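Local structure of protease (5EUF) at residues K96-E99 / A100-D103; L124-R127 / Q128-A131; V130-E133 / R134-T138; S202-V205 / F206-K210. The protein is an M16-family zinc protease, probably a virulence factor that cleaves the cytoplasmic domain of human junctional adhesion molecule A and weakens the gastric epithelial barrier. All coordinates share one frame; numbering follows the deposited sequence.

Interaction 1 (K96-E99 / A100-D103)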
# COMPACT_ATOMS: atom_id res chain seq x y z
N LYS B 96 -8.34 22.63 28.01
CA LYS B 96 -8.79 24.01 28.11
C LYS B 96 -9.19 24.34 29.54
O LYS B 96 -10.15 23.78 30.06
CB LYS B 96 -9.97 24.26 27.17
CG LYS B 96 -9.59 24.48 25.72
CD LYS B 96 -8.84 25.78 25.56
CE LYS B 96 -9.68 26.97 25.98
NZ LYS B 96 -8.96 28.25 25.78
N THR B 97 -8.45 25.24 30.17
CA THR B 97 -8.75 25.61 31.55
C THR B 97 -8.15 26.97 31.92
O THR B 97 -7.85 27.78 31.05
CB THR B 97 -8.26 24.54 32.54
OG1 THR B 97 -8.49 24.98 33.89
CG2 THR B 97 -6.77 24.27 32.35
N SER B 98 -7.99 27.21 33.22
CA SER B 98 -7.37 28.44 33.70
C SER B 98 -5.97 28.15 34.22
O SER B 98 -5.55 26.99 34.28
CB SER B 98 -8.22 29.09 34.79
OG SER B 98 -8.39 28.22 35.88
N GLU B 99 -5.24 29.20 34.59
CA GLU B 99 -3.86 29.04 35.04
C GLU B 99 -3.80 28.37 36.41
O GLU B 99 -2.77 27.82 36.80
CB GLU B 99 -3.13 30.39 35.07
CG GLU B 99 -3.46 31.26 36.28
CD GLU B 99 -2.50 31.04 37.44
OE1 GLU B 99 -1.44 30.41 37.22
OE2 GLU B 99 -2.81 31.49 38.56
N ALA B 100 -4.92 28.41 37.13
CA ALA B 100 -5.00 27.78 38.44
C ALA B 100 -4.94 26.26 38.31
O ALA B 100 -4.54 25.57 39.24
CB ALA B 100 -6.28 28.20 39.15
N ASN B 101 -5.33 25.76 37.14
CA ASN B 101 -5.31 24.32 36.90
C ASN B 101 -4.18 23.89 35.98
O ASN B 101 -4.17 22.78 35.46
CB ASN B 101 -6.65 23.87 36.31
CG ASN B 101 -7.80 24.06 37.28
OD1 ASN B 101 -8.81 24.69 36.96
ND2 ASN B 101 -7.65 23.52 38.49
N LEU B 102 -3.21 24.79 35.77
CA LEU B 102 -2.04 24.47 34.97
C LEU B 102 -1.24 23.34 35.59
O LEU B 102 -0.79 22.43 34.89
CB LEU B 102 -1.15 25.71 34.82
CG LEU B 102 0.20 25.43 34.14
CD1 LEU B 102 -0.01 25.00 32.70
CD2 LEU B 102 1.11 26.64 34.23
N ASP B 103 -1.07 23.39 36.91
CA ASP B 103 -0.27 22.40 37.63
C ASP B 103 -0.89 21.01 37.55
O ASP B 103 -0.21 20.03 37.26
CB ASP B 103 -0.09 22.81 39.09
CG ASP B 103 0.93 21.96 39.81
OD1 ASP B 103 2.13 22.25 39.68
OD2 ASP B 103 0.53 21.00 40.50

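Interaction 2 (L124-R127 / Q128-A131)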
# COMPACT_ATOMS: atom_id res chain seq x y z
N LEU B 124 -8.79 -4.82 24.33
CA LEU B 124 -9.78 -5.65 23.64
C LEU B 124 -11.13 -4.96 23.44
O LEU B 124 -11.66 -4.96 22.33
CB LEU B 124 -9.97 -6.97 24.38
CG LEU B 124 -8.78 -7.94 24.33
CD1 LEU B 124 -9.16 -9.28 24.94
CD2 LEU B 124 -8.30 -8.12 22.90
N PRO B 125 -11.71 -4.36 24.51
CA PRO B 125 -13.00 -3.72 24.26
C PRO B 125 -12.89 -2.45 23.42
O PRO B 125 -13.79 -2.15 22.64
CB PRO B 125 -13.50 -3.39 25.67
CG PRO B 125 -12.27 -3.22 26.47
CD PRO B 125 -11.31 -4.24 25.92
N GLU B 126 -11.79 -1.72 23.57
CA GLU B 126 -11.63 -0.45 22.88
C GLU B 126 -11.44 -0.65 21.38
O GLU B 126 -11.82 0.21 20.58
CB GLU B 126 -10.45 0.34 23.46
CG GLU B 126 -10.40 1.80 23.04
CD GLU B 126 -11.59 2.61 23.55
OE1 GLU B 126 -12.19 2.23 24.58
OE2 GLU B 126 -11.92 3.63 22.92
N ARG B 127 -10.86 -1.78 21.00
CA ARG B 127 -10.66 -2.09 19.59
C ARG B 127 -11.99 -2.25 18.87
O ARG B 127 -12.14 -1.86 17.72
CB ARG B 127 -9.81 -3.35 19.42
CG ARG B 127 -9.60 -3.74 17.97
CD ARG B 127 -8.67 -4.92 17.83
NE ARG B 127 -9.23 -6.14 18.39
CZ ARG B 127 -8.59 -7.31 18.40
NH1 ARG B 127 -7.37 -7.40 17.89
NH2 ARG B 127 -9.17 -8.38 18.93
N GLN B 128 -12.96 -2.85 19.57
CA GLN B 128 -14.29 -3.00 19.01
C GLN B 128 -14.94 -1.64 18.77
O GLN B 128 -15.70 -1.47 17.83
CB GLN B 128 -15.17 -3.85 19.93
CG GLN B 128 -14.91 -5.34 19.81
CD GLN B 128 -15.12 -5.84 18.40
OE1 GLN B 128 -16.04 -5.40 17.70
NE2 GLN B 128 -14.27 -6.76 17.96
N VAL B 129 -14.61 -0.68 19.63
CA VAL B 129 -15.12 0.67 19.49
C VAL B 129 -14.56 1.33 18.24
O VAL B 129 -15.31 1.88 17.43
CB VAL B 129 -14.77 1.55 20.72
CG1 VAL B 129 -15.25 2.98 20.51
CG2 VAL B 129 -15.38 0.95 21.98
N VAL B 130 -13.25 1.25 18.07
CA VAL B 130 -12.60 1.86 16.91
C VAL B 130 -12.93 1.05 15.65
O VAL B 130 -12.79 1.54 14.53
CB VAL B 130 -11.07 1.97 17.09
CG1 VAL B 130 -10.41 0.62 16.94
CG2 VAL B 130 -10.48 2.97 16.11
N ALA B 131 -13.38 -0.19 15.84
CA ALA B 131 -13.89 -0.98 14.73
C ALA B 131 -15.23 -0.42 14.28
O ALA B 131 -15.52 -0.39 13.08
CB ALA B 131 -14.02 -2.44 15.13

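Interaction 3 (V130-E133 / R134-T138). With ZN (zinc ion), chain G.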
# COMPACT_ATOMS: atom_id res chain seq x y z
N VAL B 130 -13.25 1.25 18.07
CA VAL B 130 -12.60 1.86 16.91
C VAL B 130 -12.93 1.05 15.65
O VAL B 130 -12.79 1.54 14.53
CB VAL B 130 -11.07 1.97 17.09
CG1 VAL B 130 -10.41 0.62 16.94
CG2 VAL B 130 -10.48 2.97 16.11
N ALA B 131 -13.38 -0.19 15.84
CA ALA B 131 -13.89 -0.98 14.73
C ALA B 131 -15.23 -0.42 14.28
O ALA B 131 -15.52 -0.39 13.08
CB ALA B 131 -14.02 -2.44 15.13
N GLU B 132 -16.04 0.01 15.24
CA GLU B 132 -17.31 0.67 14.93
C GLU B 132 -17.05 2.00 14.25
O GLU B 132 -17.72 2.36 13.28
CB GLU B 132 -18.14 0.89 16.20
CG GLU B 132 -18.47 -0.37 16.98
CD GLU B 132 -19.20 -1.41 16.15
OE1 GLU B 132 -20.31 -1.11 15.67
OE2 GLU B 132 -18.65 -2.52 15.98
N GLU B 133 -16.06 2.74 14.76
CA GLU B 133 -15.70 4.04 14.23
C GLU B 133 -15.26 3.93 12.77
O GLU B 133 -15.44 4.86 11.98
CB GLU B 133 -14.59 4.68 15.07
CG GLU B 133 -14.24 6.11 14.68
CD GLU B 133 -13.17 6.73 15.58
OE1 GLU B 133 -12.96 6.21 16.70
OE2 GLU B 133 -12.55 7.73 15.17
N ARG B 134 -14.70 2.77 12.42
CA ARG B 134 -14.29 2.51 11.05
C ARG B 134 -15.49 2.22 10.15
O ARG B 134 -15.61 2.81 9.08
CB ARG B 134 -13.30 1.34 11.00
CG ARG B 134 -13.11 0.74 9.62
CD ARG B 134 -12.22 1.57 8.71
NE ARG B 134 -12.39 1.19 7.31
CZ ARG B 134 -11.56 1.52 6.33
NH1 ARG B 134 -10.48 2.24 6.58
NH2 ARG B 134 -11.81 1.12 5.09
N ARG B 135 -16.37 1.33 10.59
CA ARG B 135 -17.49 0.94 9.75
C ARG B 135 -18.47 2.09 9.54
O ARG B 135 -18.98 2.28 8.43
CB ARG B 135 -18.24 -0.27 10.34
CG ARG B 135 -19.11 -0.97 9.30
CD ARG B 135 -20.15 -1.89 9.91
NE ARG B 135 -21.06 -2.39 8.89
CZ ARG B 135 -22.20 -3.03 9.15
NH1 ARG B 135 -22.58 -3.24 10.40
NH2 ARG B 135 -22.96 -3.45 8.15
N TRP B 136 -18.72 2.85 10.59
CA TRP B 136 -19.69 3.93 10.53
C TRP B 136 -19.20 5.14 9.73
O TRP B 136 -19.92 5.64 8.86
CB TRP B 136 -20.09 4.38 11.94
CG TRP B 136 -21.11 3.48 12.59
CD1 TRP B 136 -21.46 2.22 12.20
CD2 TRP B 136 -21.92 3.79 13.73
NE1 TRP B 136 -22.43 1.72 13.04
CE2 TRP B 136 -22.73 2.67 13.99
CE3 TRP B 136 -22.03 4.91 14.57
CZ2 TRP B 136 -23.64 2.63 15.04
CZ3 TRP B 136 -22.94 4.86 15.62
CH2 TRP B 136 -23.73 3.73 15.84
N ARG B 137 -17.99 5.60 10.01
CA ARG B 137 -17.51 6.85 9.45
C ARG B 137 -16.55 6.69 8.27
O ARG B 137 -15.94 7.67 7.83
CB ARG B 137 -16.84 7.69 10.54
CG ARG B 137 -17.76 8.03 11.70
CD ARG B 137 -17.21 9.18 12.54
NE ARG B 137 -18.11 9.53 13.63
CZ ARG B 137 -17.99 10.62 14.38
NH1 ARG B 137 -17.00 11.48 14.15
NH2 ARG B 137 -18.86 10.86 15.35
N THR B 138 -16.43 5.48 7.75
CA THR B 138 -15.64 5.25 6.54
C THR B 138 -16.27 4.19 5.64
O THR B 138 -16.52 4.44 4.47
CB THR B 138 -14.19 4.83 6.86
OG1 THR B 138 -14.16 4.12 8.10
CG2 THR B 138 -13.28 6.04 6.95
ZN ZN G . -11.43 8.83 16.62

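Interaction 4 (S202-V205 / F206-K210)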
# COMPACT_ATOMS: atom_id res chain seq x y z
N SER B 202 5.90 32.35 31.85
CA SER B 202 6.74 31.35 31.20
C SER B 202 7.62 30.59 32.19
O SER B 202 7.76 29.37 32.09
CB SER B 202 7.63 32.01 30.14
OG SER B 202 6.85 32.50 29.06
N GLN B 203 8.20 31.31 33.15
CA GLN B 203 9.07 30.68 34.14
C GLN B 203 8.27 29.78 35.07
O GLN B 203 8.82 28.84 35.66
CB GLN B 203 9.83 31.74 34.95
CG GLN B 203 10.86 32.52 34.14
CD GLN B 203 12.02 31.66 33.67
OE1 GLN B 203 12.29 30.60 34.24
NE2 GLN B 203 12.71 32.12 32.63
N LYS B 204 6.98 30.05 35.20
CA LYS B 204 6.09 29.18 35.97
C LYS B 204 5.76 27.94 35.15
O LYS B 204 5.70 26.83 35.68
CB LYS B 204 4.81 29.91 36.37
CG LYS B 204 3.85 29.05 37.18
CD LYS B 204 2.59 29.81 37.56
CE LYS B 204 1.60 28.91 38.29
NZ LYS B 204 2.18 28.33 39.53
N VAL B 205 5.54 28.13 33.85
CA VAL B 205 5.30 27.02 32.93
C VAL B 205 6.48 26.07 32.93
O VAL B 205 6.32 24.85 33.04
CB VAL B 205 5.03 27.52 31.49
CG1 VAL B 205 5.05 26.35 30.51
CG2 VAL B 205 3.71 28.26 31.41
N PHE B 206 7.68 26.63 32.81
CA PHE B 206 8.90 25.83 32.73
C PHE B 206 9.14 25.02 34.00
O PHE B 206 9.35 23.81 33.92
CB PHE B 206 10.10 26.73 32.44
CG PHE B 206 10.12 27.29 31.04
CD1 PHE B 206 9.52 26.60 30.00
CD2 PHE B 206 10.72 28.50 30.77
CE1 PHE B 206 9.52 27.10 28.72
CE2 PHE B 206 10.73 29.01 29.49
CZ PHE B 206 10.13 28.31 28.46
N GLU B 207 9.10 25.67 35.15
CA GLU B 207 9.39 24.99 36.41
C GLU B 207 8.32 23.95 36.74
O GLU B 207 8.61 22.95 37.40
CB GLU B 207 9.51 26.00 37.57
CG GLU B 207 8.21 26.64 38.01
CD GLU B 207 8.35 27.42 39.31
OE1 GLU B 207 9.48 27.50 39.83
OE2 GLU B 207 7.33 27.94 39.80
N LEU B 208 7.10 24.17 36.28
CA LEU B 208 6.02 23.22 36.52
C LEU B 208 6.11 22.04 35.56
O LEU B 208 5.79 20.91 35.92
CB LEU B 208 4.65 23.90 36.40
CG LEU B 208 3.94 24.19 37.72
CD1 LEU B 208 4.82 25.00 38.65
CD2 LEU B 208 2.61 24.89 37.48
N THR B 209 6.56 22.30 34.34
CA THR B 209 6.78 21.23 33.38
C THR B 209 8.01 20.42 33.78
O THR B 209 8.00 19.19 33.72
CB THR B 209 6.96 21.78 31.95
OG1 THR B 209 5.73 22.37 31.52
CG2 THR B 209 7.32 20.66 31.00
N LYS B 210 9.06 21.12 34.21
CA LYS B 210 10.25 20.46 34.74
C LYS B 210 9.89 19.60 35.94
O LYS B 210 10.47 18.54 36.16
CB LYS B 210 11.31 21.48 35.14
CG LYS B 210 12.07 22.10 33.98
CD LYS B 210 13.16 23.03 34.48
CE LYS B 210 13.91 23.69 33.33
NZ LYS B 210 15.01 24.57 33.82

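Interaction 1 (K96-E99 / A100-D103)
N101 N donates to S98 O at 3.1 Å, with an N-H...O angle of 149°. The donor stands above the carbonyl plane, 59° out of it, so the bond misses the lone pairs. One residue on, L102 N makes a weak bond to E99 O at 3.2 Å. These two i to i+3 bonds fold the chain into a short 3-10-like turn between strand and helix.

The side chains of T97 and N101 meet across the turn at about a right angle. T97 OG1 lies 3.1 Å from N101 OD1 and 3.2 Å from N101 CB. T97 holds OG1 anti to its own backbone N (chi1 176°), and this brings the hydroxyl to the amide. N101 occupies the N-cap position of the helix, but its side chain makes no capping bond.

Packing is slight. The methyl of A100 sits 3.9 Å from S98 OG, and L102 CB rests 3.3 Å from E99 O.

The turn links strand 91-98 to helix 102-113. L102 is buried against I31 and V33 of strand 30-37 and against L208 of helix 202-213. F78 touches both T97 and N101.

Interaction 2 (L124-R127 / Q128-A131)
E126 and V129 meet one turn apart on helix 120-139, the long helix that carries a zinc ligand further along in this M16 metalloprotease. The helix is kinked at P125, whose ring nitrogen has no N-H to give to the turn before. The bonding just after it is loose. P125 O takes weak bonds from both Q128 N and V129 N, the latter at 3.4 Å. Regular i to i+4 bonding is clearer from V130 N to E126 O, at 3.1 Å and 161°.

The side chain of E126 leaves with CG opposite the backbone N (chi1 -166°), then bends at chi2. This turns the carboxylate forward, toward the C-terminal end of the helix, and OE2 comes to 4.2 Å from V129 CG1. The contact is a light one. The main polar partner of E126 is K61, which forms a salt bridge with OE1. E126 also touches H57 of helix 51-58, a probable zinc ligand.

R127 runs extended to CD and bends at chi3. Its side chain packs on W174. Q128 folds at chi2, and its CB lies 3.5 Å from P125 O. V129 lays CG2 beside the same oxygen.

V130 is buried against H53, I171 and W174. Its chi1 of 75° places CG1 between the backbone N and the carbonyl carbon. That methyl points back along the helix. CG1 ends 3.1 Å from R127 O, and that oxygen accepts the hydrogen bond from A131 N at 2.8 Å.

Interaction 3 (V130-E133 / R134-T138)
V130 O starts the series by taking a weak bond from R134 N at 3.1 Å. R134 N also gives a weak bond to A131 O, so this N-H is shared between two carbonyls. A131 O has a firmer partner in R135 N, at 3.1 Å.

E132 comes next. Its carbonyl oxygen receives W136 N at 2.9 Å, in a nearly straight bond of 166°. W136 has CG beside its own backbone N, and the start of the indole lies close to the same oxygen. W136 CB is 3.4 Å from E132 O, and the ring meets that oxygen obliquely. The carboxylate of E132 and the guanidinium of R135 carry opposite charges but do not touch.

E133 is the metal ligand. With chi1 at -174° and chi2 at 177° the side chain is fully stretched and stands clear of the helix. OE2 binds the zinc ion at 2.1 Å. E133 binds through this one oxygen, and its OE1 stays outside the bond, 3.0 Å from the zinc ion. H53 of helix 51-58 supplies NE2 to the same metal, and H57, probably a further ligand, lies beside E133. The carbonyl of E133 accepts a weak bond from R137 N.

R134 turns to another side of the helix, forms a salt bridge with D139 and makes a cation-pi contact with F148.

The metal should draw negative charge toward OE2. R137 NH1, 5.9 Å from E133 OE2, probably adds a weaker positive field to the zinc-bound carboxylate.

Interaction 4 (S202-V205 / F206-K210)
S202 O and F206 N form the first of a run of i to i+4 backbone bonds, 2.8 Å long with an N-H...O angle of 160°. E207 N reaches Q203 O at 3.2 Å from well above the carbonyl plane. L208 N follows on K204 O. V205 O is held twice, by T209 N at 2.9 Å and by the hydroxyl T209 OG1 at 3.0 Å. The two donors approach from opposite faces of the carbonyl plane. T209 can do this because its hydroxyl swings beside its own backbone N (chi1 -66°), which turns it back to the preceding turn.

These residues make up most of helix 202-213, from its first residue. The helix packs on the sheet of the N-terminal M16 domain. S202 OG is hydrogen-bonded to S21 of strand 18-23, and F206 touches V11 and V19 of adjacent strands.

Some side-chain carbons pack against backbone carbonyls. The ring of F206 lies with one face toward S202 O, and CG is 3.3 Å from that oxygen. E207 CG sits 3.3 Å from Q203 O, while L208 CB lies near K204 O.

Other side chains pack on each other. V205 and T209 run side by side and point the same way. K204 crosses L208 at a slant, and K204 NZ passes 4.0 Å from L208 CD2.

Charge plays a small part. The carboxylate of E207 is opposite in charge to K204, but its OE2 stays 5.2 Å from K204 NZ.

From the N terminus, interaction 1 comes first and closes the short turn from strand 91-98 into helix 102-113. Helix 120-139 follows and carries interactions 2 and 3. These two share V130 and A131 and form a continuous run of turns from the kink at P125 to the zinc ligand and beyond. Interaction 4 comes last, at the start of helix 202-213. No contact nests in another or crosses it. Interactions 1 and 4 touch in space, because L102 and D103 meet L208 and E99 meets K204. They join two helices beside the same sheet. Interactions 2 and 3 lie about 32 and 34 Å from interaction 1, centre to centre, beside the zinc site.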